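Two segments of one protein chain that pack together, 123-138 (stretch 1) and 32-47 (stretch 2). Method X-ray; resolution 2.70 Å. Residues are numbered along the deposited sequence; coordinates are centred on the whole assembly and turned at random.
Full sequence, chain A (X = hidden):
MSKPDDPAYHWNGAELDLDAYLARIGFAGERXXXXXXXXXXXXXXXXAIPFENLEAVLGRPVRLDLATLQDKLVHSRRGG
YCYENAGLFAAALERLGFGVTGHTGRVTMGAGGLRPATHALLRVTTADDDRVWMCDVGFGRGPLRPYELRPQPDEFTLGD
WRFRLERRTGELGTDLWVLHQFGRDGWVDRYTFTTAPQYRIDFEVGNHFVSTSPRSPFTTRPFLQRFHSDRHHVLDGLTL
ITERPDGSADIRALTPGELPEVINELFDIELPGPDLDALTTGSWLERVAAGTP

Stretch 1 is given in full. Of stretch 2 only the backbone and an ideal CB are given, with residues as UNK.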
# COMPACT_ATOMS: atom_id res chain seq x y z
N ARG A 123 3.00 6.21 -10.84
CA ARG A 123 3.81 7.31 -11.39
C ARG A 123 2.75 8.37 -11.73
O ARG A 123 1.91 8.16 -12.61
CB ARG A 123 4.54 6.83 -12.65
CG ARG A 123 5.33 7.89 -13.41
CD ARG A 123 5.64 7.40 -14.83
NE ARG A 123 6.27 8.40 -15.68
CZ ARG A 123 7.58 8.51 -15.86
NH1 ARG A 123 8.41 7.67 -15.24
NH2 ARG A 123 8.07 9.44 -16.67
N VAL A 124 2.80 9.50 -11.03
CA VAL A 124 1.81 10.56 -11.21
C VAL A 124 2.33 11.91 -11.70
O VAL A 124 3.42 12.35 -11.32
CB VAL A 124 1.05 10.77 -9.87
CG1 VAL A 124 -0.15 11.68 -10.07
CG2 VAL A 124 0.64 9.44 -9.30
N THR A 125 1.52 12.58 -12.52
CA THR A 125 1.87 13.90 -13.07
C THR A 125 0.76 14.92 -12.79
O THR A 125 -0.41 14.67 -13.06
CB THR A 125 2.08 13.82 -14.58
OG1 THR A 125 0.85 13.44 -15.21
CG2 THR A 125 3.15 12.79 -14.90
N THR A 126 1.13 16.08 -12.26
CA THR A 126 0.15 17.11 -11.96
C THR A 126 -0.01 18.09 -13.11
O THR A 126 0.63 17.95 -14.15
CB THR A 126 0.51 17.91 -10.67
OG1 THR A 126 1.45 18.95 -10.97
CG2 THR A 126 1.09 16.96 -9.62
N ALA A 127 -0.86 19.09 -12.90
CA ALA A 127 -1.14 20.10 -13.92
C ALA A 127 -0.32 21.38 -13.74
O ALA A 127 -0.45 22.33 -14.52
CB ALA A 127 -2.62 20.43 -13.92
N ASP A 128 0.54 21.39 -12.73
CA ASP A 128 1.36 22.56 -12.43
C ASP A 128 2.68 22.55 -13.20
O ASP A 128 3.19 23.60 -13.60
CB ASP A 128 1.64 22.62 -10.94
CG ASP A 128 0.42 22.25 -10.10
OD1 ASP A 128 -0.63 22.94 -10.23
OD2 ASP A 128 0.50 21.27 -9.32
N ASP A 129 3.24 21.36 -13.40
CA ASP A 129 4.50 21.26 -14.10
C ASP A 129 4.76 19.85 -14.60
O ASP A 129 3.88 18.99 -14.54
CB ASP A 129 5.64 21.70 -13.18
CG ASP A 129 5.76 20.82 -11.95
OD1 ASP A 129 6.00 19.60 -12.14
OD2 ASP A 129 5.59 21.34 -10.81
N ASP A 130 5.98 19.60 -15.07
CA ASP A 130 6.32 18.30 -15.63
C ASP A 130 6.98 17.33 -14.67
O ASP A 130 7.46 16.27 -15.09
CB ASP A 130 7.24 18.50 -16.84
CG ASP A 130 7.01 19.84 -17.55
OD1 ASP A 130 6.89 19.82 -18.80
OD2 ASP A 130 6.97 20.90 -16.87
N ARG A 131 7.02 17.66 -13.38
CA ARG A 131 7.65 16.77 -12.41
C ARG A 131 6.87 15.49 -12.29
O ARG A 131 5.66 15.48 -12.40
CB ARG A 131 7.75 17.44 -11.06
CG ARG A 131 8.82 18.50 -11.02
CD ARG A 131 8.33 19.69 -10.27
NE ARG A 131 8.69 19.69 -8.87
CZ ARG A 131 8.00 20.36 -7.95
NH1 ARG A 131 6.92 21.04 -8.33
NH2 ARG A 131 8.40 20.38 -6.68
N VAL A 132 7.58 14.39 -12.07
CA VAL A 132 6.98 13.08 -11.94
C VAL A 132 6.90 12.67 -10.48
O VAL A 132 7.90 12.71 -9.76
CB VAL A 132 7.81 12.04 -12.70
CG1 VAL A 132 7.24 10.66 -12.50
CG2 VAL A 132 7.86 12.40 -14.17
N TRP A 133 5.72 12.29 -10.02
CA TRP A 133 5.56 11.89 -8.64
C TRP A 133 5.20 10.42 -8.46
O TRP A 133 4.35 9.88 -9.17
CB TRP A 133 4.52 12.76 -7.95
CG TRP A 133 4.90 14.19 -8.02
CD1 TRP A 133 4.56 15.08 -9.00
CD2 TRP A 133 5.77 14.88 -7.13
NE1 TRP A 133 5.18 16.29 -8.77
CE2 TRP A 133 5.92 16.19 -7.62
CE3 TRP A 133 6.44 14.51 -5.96
CZ2 TRP A 133 6.72 17.14 -6.99
CZ3 TRP A 133 7.24 15.45 -5.32
CH2 TRP A 133 7.37 16.76 -5.84
N MET A 134 5.88 9.78 -7.51
CA MET A 134 5.66 8.38 -7.21
C MET A 134 4.72 8.30 -6.03
O MET A 134 5.01 8.84 -4.96
CB MET A 134 6.97 7.69 -6.86
CG MET A 134 7.93 7.60 -8.01
SD MET A 134 7.18 6.69 -9.35
CE MET A 134 6.86 5.12 -8.51
N CYS A 135 3.58 7.64 -6.21
CA CYS A 135 2.62 7.48 -5.13
C CYS A 135 2.56 6.02 -4.69
O CYS A 135 2.07 5.15 -5.41
CB CYS A 135 1.23 7.97 -5.57
SG CYS A 135 1.16 9.74 -5.99
N ASP A 136 3.10 5.76 -3.51
CA ASP A 136 3.10 4.42 -2.94
C ASP A 136 2.08 4.45 -1.80
O ASP A 136 2.41 4.68 -0.64
CB ASP A 136 4.49 4.08 -2.41
CG ASP A 136 4.56 2.68 -1.87
OD1 ASP A 136 3.70 1.87 -2.27
OD2 ASP A 136 5.48 2.39 -1.06
N VAL A 137 0.83 4.22 -2.17
CA VAL A 137 -0.25 4.27 -1.20
C VAL A 137 -0.70 2.91 -0.67
O VAL A 137 -1.62 2.84 0.14
CB VAL A 137 -1.48 4.99 -1.81
CG1 VAL A 137 -1.16 6.47 -2.05
CG2 VAL A 137 -1.89 4.31 -3.11
N GLY A 138 -0.05 1.84 -1.10
CA GLY A 138 -0.48 0.54 -0.64
C GLY A 138 0.54 -0.29 0.11
O GLY A 138 0.26 -1.45 0.45
N UNK A 32 -8.87 19.66 -7.86
CA UNK A 32 -8.21 19.78 -9.15
C UNK A 32 -6.90 19.01 -9.07
O UNK A 32 -6.41 18.71 -7.97
CB UNK A 32 -7.98 21.24 -9.53
N UNK A 33 -6.31 18.69 -10.23
CA UNK A 33 -5.04 17.96 -10.35
C UNK A 33 -3.79 18.78 -10.04
O UNK A 33 -2.88 18.86 -10.86
CB UNK A 33 -4.92 17.40 -11.77
N UNK A 34 -3.75 19.36 -8.85
CA UNK A 34 -2.61 20.17 -8.42
C UNK A 34 -1.73 19.39 -7.44
O UNK A 34 -2.22 18.49 -6.74
CB UNK A 34 -3.09 21.47 -7.78
N UNK A 35 -0.44 19.70 -7.42
CA UNK A 35 0.49 19.02 -6.52
C UNK A 35 -0.01 19.13 -5.09
O UNK A 35 0.23 18.23 -4.27
CB UNK A 35 1.90 19.61 -6.64
N UNK A 36 -0.70 20.23 -4.78
CA UNK A 36 -1.23 20.45 -3.44
C UNK A 36 -2.26 19.37 -3.11
O UNK A 36 -2.28 18.84 -2.00
CB UNK A 36 -1.85 21.84 -3.32
N UNK A 37 -3.09 19.05 -4.09
CA UNK A 37 -4.11 18.02 -3.91
C UNK A 37 -3.46 16.64 -3.78
O UNK A 37 -3.80 15.86 -2.89
CB UNK A 37 -5.10 18.04 -5.08
N UNK A 38 -2.52 16.34 -4.68
CA UNK A 38 -1.84 15.05 -4.65
C UNK A 38 -1.16 14.82 -3.31
O UNK A 38 -1.21 13.72 -2.77
CB UNK A 38 -0.81 14.96 -5.78
N UNK A 39 -0.54 15.86 -2.77
CA UNK A 39 0.13 15.73 -1.49
C UNK A 39 -0.85 15.45 -0.37
O UNK A 39 -0.47 14.90 0.66
CB UNK A 39 0.93 17.00 -1.18
N UNK A 40 -2.12 15.81 -0.56
CA UNK A 40 -3.12 15.55 0.48
C UNK A 40 -3.82 14.22 0.25
O UNK A 40 -4.17 13.52 1.20
CB UNK A 40 -4.15 16.68 0.53
N UNK A 41 -4.03 13.88 -1.01
CA UNK A 41 -4.68 12.62 -1.34
C UNK A 41 -3.85 11.49 -0.74
O UNK A 41 -4.37 10.63 -0.04
CB UNK A 41 -4.84 12.45 -2.85
N UNK A 42 -2.55 11.52 -1.00
CA UNK A 42 -1.64 10.50 -0.50
C UNK A 42 -1.63 10.41 1.03
O UNK A 42 -1.64 9.32 1.61
CB UNK A 42 -0.22 10.78 -1.01
N UNK A 43 -1.60 11.56 1.67
CA UNK A 43 -1.58 11.63 3.12
C UNK A 43 -2.86 11.07 3.75
O UNK A 43 -2.81 10.21 4.63
CB UNK A 43 -1.37 13.08 3.56
N UNK A 44 -4.01 11.55 3.29
CA UNK A 44 -5.30 11.10 3.82
C UNK A 44 -5.48 9.60 3.70
O UNK A 44 -5.87 8.94 4.66
CB UNK A 44 -6.45 11.81 3.10
N UNK A 45 -5.21 9.08 2.50
CA UNK A 45 -5.35 7.65 2.20
C UNK A 45 -4.41 6.79 3.03
O UNK A 45 -4.85 5.86 3.71
CB UNK A 45 -5.09 7.40 0.71
N UNK A 46 -3.12 7.08 2.97
CA UNK A 46 -2.17 6.29 3.72
C UNK A 46 -2.42 6.29 5.21
O UNK A 46 -2.07 5.33 5.89
CB UNK A 46 -0.75 6.80 3.44
N UNK A 47 -3.02 7.36 5.72
CA UNK A 47 -3.28 7.44 7.17
C UNK A 47 -4.71 7.10 7.57
O UNK A 47 -5.05 7.11 8.75
CB UNK A 47 -2.95 8.85 7.67

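The helix 35-47 runs nearly parallel to strand 132-135, with 9° between their directions and 10.4 Å between axes at closest approach; alternate side chains, Trp 133, Cys 135 and Val 137, face the helix, the last just past the strand.

Position 32 has an extended backbone (phi/psi -132/163) and nothing of stretch 1 within 5.5 Å of its ideal CB. Many residues would fit; Ala 32 is deposited.

At position 33, CA-to-CB points sideways, the ideal CB 4.4 Å from Ala 127 CB. The phi of -76° admits proline, and a small or medium apolar group would suit the methyl. Pro 33 sets its CG 3.9 Å from Ala 127 CB. Its carbonyl accepts a hydrogen bond from the backbone, Ala 127 N to Pro 33 O at 2.9 Å.

Position 34 immediately precedes the helix, with phi/psi -103/152, typical of an N-cap; Ser, Thr, Asp or Asn would serve. CA-to-CB points away overall, yet the ideal CB lies 3.8 Å from Asp 128 OD1, which makes a second acid less attractive. The residue is Thr 34, chi1 p, and its OG1 caps the helix by accepting a weak bond from the backbone N of position 37 at 3.3 Å.

Position 35 offers its backbone N to Asp 128; the distance from this N to Asp 128 OD2 is 2.6 Å and the N-H...O angle 164°, so an acid anchors the first helical turn. CA-to-CB points sideways, the ideal CB 5.1 Å from Trp 133 NE1, and a long apolar chain could reach the indole; Leu, Met or Ile are plausible. Leu 35 (t, p) lays CD1 over one face of the Trp 133 ring, 3.8 Å from the centroid of the five-membered ring and 22° off its normal.

Positions 36 and 37 find no stretch 1 atom near CB, leaving the choice wide; they are Ala 36 and Thr 37.

At position 38 CA-to-CB points toward stretch 1, the ideal CB 4.7 Å from Thr 126 CG2. Val 124, Trp 133 and Cys 135 also turn their CB atoms this way, a setting for a branched aliphatic or Met. Leu 38 fills it: CD2 lies 3.8 Å from Val 124 CG1, while CD1 is 3.7 Å from Cys 135 SG.

Positions 39, 40 and 41 lack neighbours near CB, so stretch 1 sets no limit; they hold Arg 39, Glu 40 and Leu 41.

Position 42 has its ideal CB 4.5 Å from Val 137 CG1, suiting Val, Ile or Ala. Val 42 (t) places CG2 3.9 Å from Cys 135 SG and CG1 4.1 Å from Val 137 CG1.

At 43 and 44 the ideal CB is equally free, so polar or large groups are possible; they are Tyr 43 and Arg 44.

At position 45 CA-to-CB points toward stretch 1, the ideal CB 4.9 Å from Val 137 CG1, compatible with an aromatic or aliphatic group. His 45 brings CD2 3.9 Å from Val 137 O.

At position 46 CA-to-CB points sideways, the ideal CB 5.2 Å from Val 137 O, leaving room for a small or medium group. Thr 46 puts CG2 3.9 Å from Val 137 CA.

Position 47 is out of reach, its choice unrestricted; it is Thr 47.

Stretch 2 32-47: APTLATLRELVYRHTT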
# COMPACT_ATOMS: atom_id res chain seq x y z
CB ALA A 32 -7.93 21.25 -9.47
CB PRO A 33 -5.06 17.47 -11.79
CG PRO A 33 -5.78 18.57 -12.49
CD PRO A 33 -6.93 18.85 -11.56
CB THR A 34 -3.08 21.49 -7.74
OG1 THR A 34 -3.81 21.19 -6.53
CG2 THR A 34 -3.99 22.28 -8.69
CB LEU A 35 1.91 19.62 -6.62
CG LEU A 35 2.97 19.07 -5.65
CD1 LEU A 35 3.16 17.58 -5.87
CD2 LEU A 35 4.28 19.79 -5.85
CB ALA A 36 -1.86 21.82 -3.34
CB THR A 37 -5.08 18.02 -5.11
OG1 THR A 37 -6.03 19.08 -4.94
CG2 THR A 37 -5.82 16.68 -5.22
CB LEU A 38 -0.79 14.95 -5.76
CG LEU A 38 -0.15 13.58 -5.96
CD1 LEU A 38 -1.20 12.56 -6.36
CD2 LEU A 38 0.90 13.69 -7.02
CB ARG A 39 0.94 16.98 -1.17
CG ARG A 39 2.31 17.05 -1.85
CD ARG A 39 2.99 18.37 -1.54
NE ARG A 39 3.03 18.67 -0.10
CZ ARG A 39 4.02 18.32 0.73
NH1 ARG A 39 5.08 17.66 0.27
NH2 ARG A 39 3.94 18.64 2.01
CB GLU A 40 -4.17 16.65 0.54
CG GLU A 40 -4.92 16.66 1.86
CD GLU A 40 -6.22 17.43 1.79
OE1 GLU A 40 -6.23 18.51 1.15
OE2 GLU A 40 -7.22 16.95 2.38
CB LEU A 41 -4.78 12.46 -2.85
CG LEU A 41 -5.72 13.44 -3.57
CD1 LEU A 41 -5.72 13.16 -5.08
CD2 LEU A 41 -7.12 13.28 -3.02
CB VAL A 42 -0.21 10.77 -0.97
CG1 VAL A 42 0.73 9.71 -0.42
CG2 VAL A 42 -0.18 10.77 -2.48
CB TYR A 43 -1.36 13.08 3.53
CG TYR A 43 -1.29 13.33 5.01
CD1 TYR A 43 -2.44 13.33 5.80
CD2 TYR A 43 -0.07 13.63 5.63
CE1 TYR A 43 -2.39 13.61 7.16
CE2 TYR A 43 -0.01 13.92 6.99
CZ TYR A 43 -1.17 13.91 7.75
OH TYR A 43 -1.13 14.23 9.08
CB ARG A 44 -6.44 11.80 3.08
CG ARG A 44 -6.45 13.31 3.18
CD ARG A 44 -6.51 13.75 4.62
NE ARG A 44 -6.74 15.19 4.74
CZ ARG A 44 -6.74 15.85 5.89
NH1 ARG A 44 -6.51 15.20 7.02
NH2 ARG A 44 -6.95 17.16 5.90
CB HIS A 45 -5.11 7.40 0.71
CG HIS A 45 -5.43 6.01 0.25
ND1 HIS A 45 -6.31 5.75 -0.78
CD2 HIS A 45 -4.98 4.80 0.66
CE1 HIS A 45 -6.38 4.45 -0.99
NE2 HIS A 45 -5.58 3.85 -0.13
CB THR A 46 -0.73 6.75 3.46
OG1 THR A 46 -0.63 8.16 3.70
CG2 THR A 46 -0.33 6.43 2.03
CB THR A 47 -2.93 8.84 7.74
OG1 THR A 47 -3.79 9.83 7.18
CG2 THR A 47 -1.49 9.19 7.42
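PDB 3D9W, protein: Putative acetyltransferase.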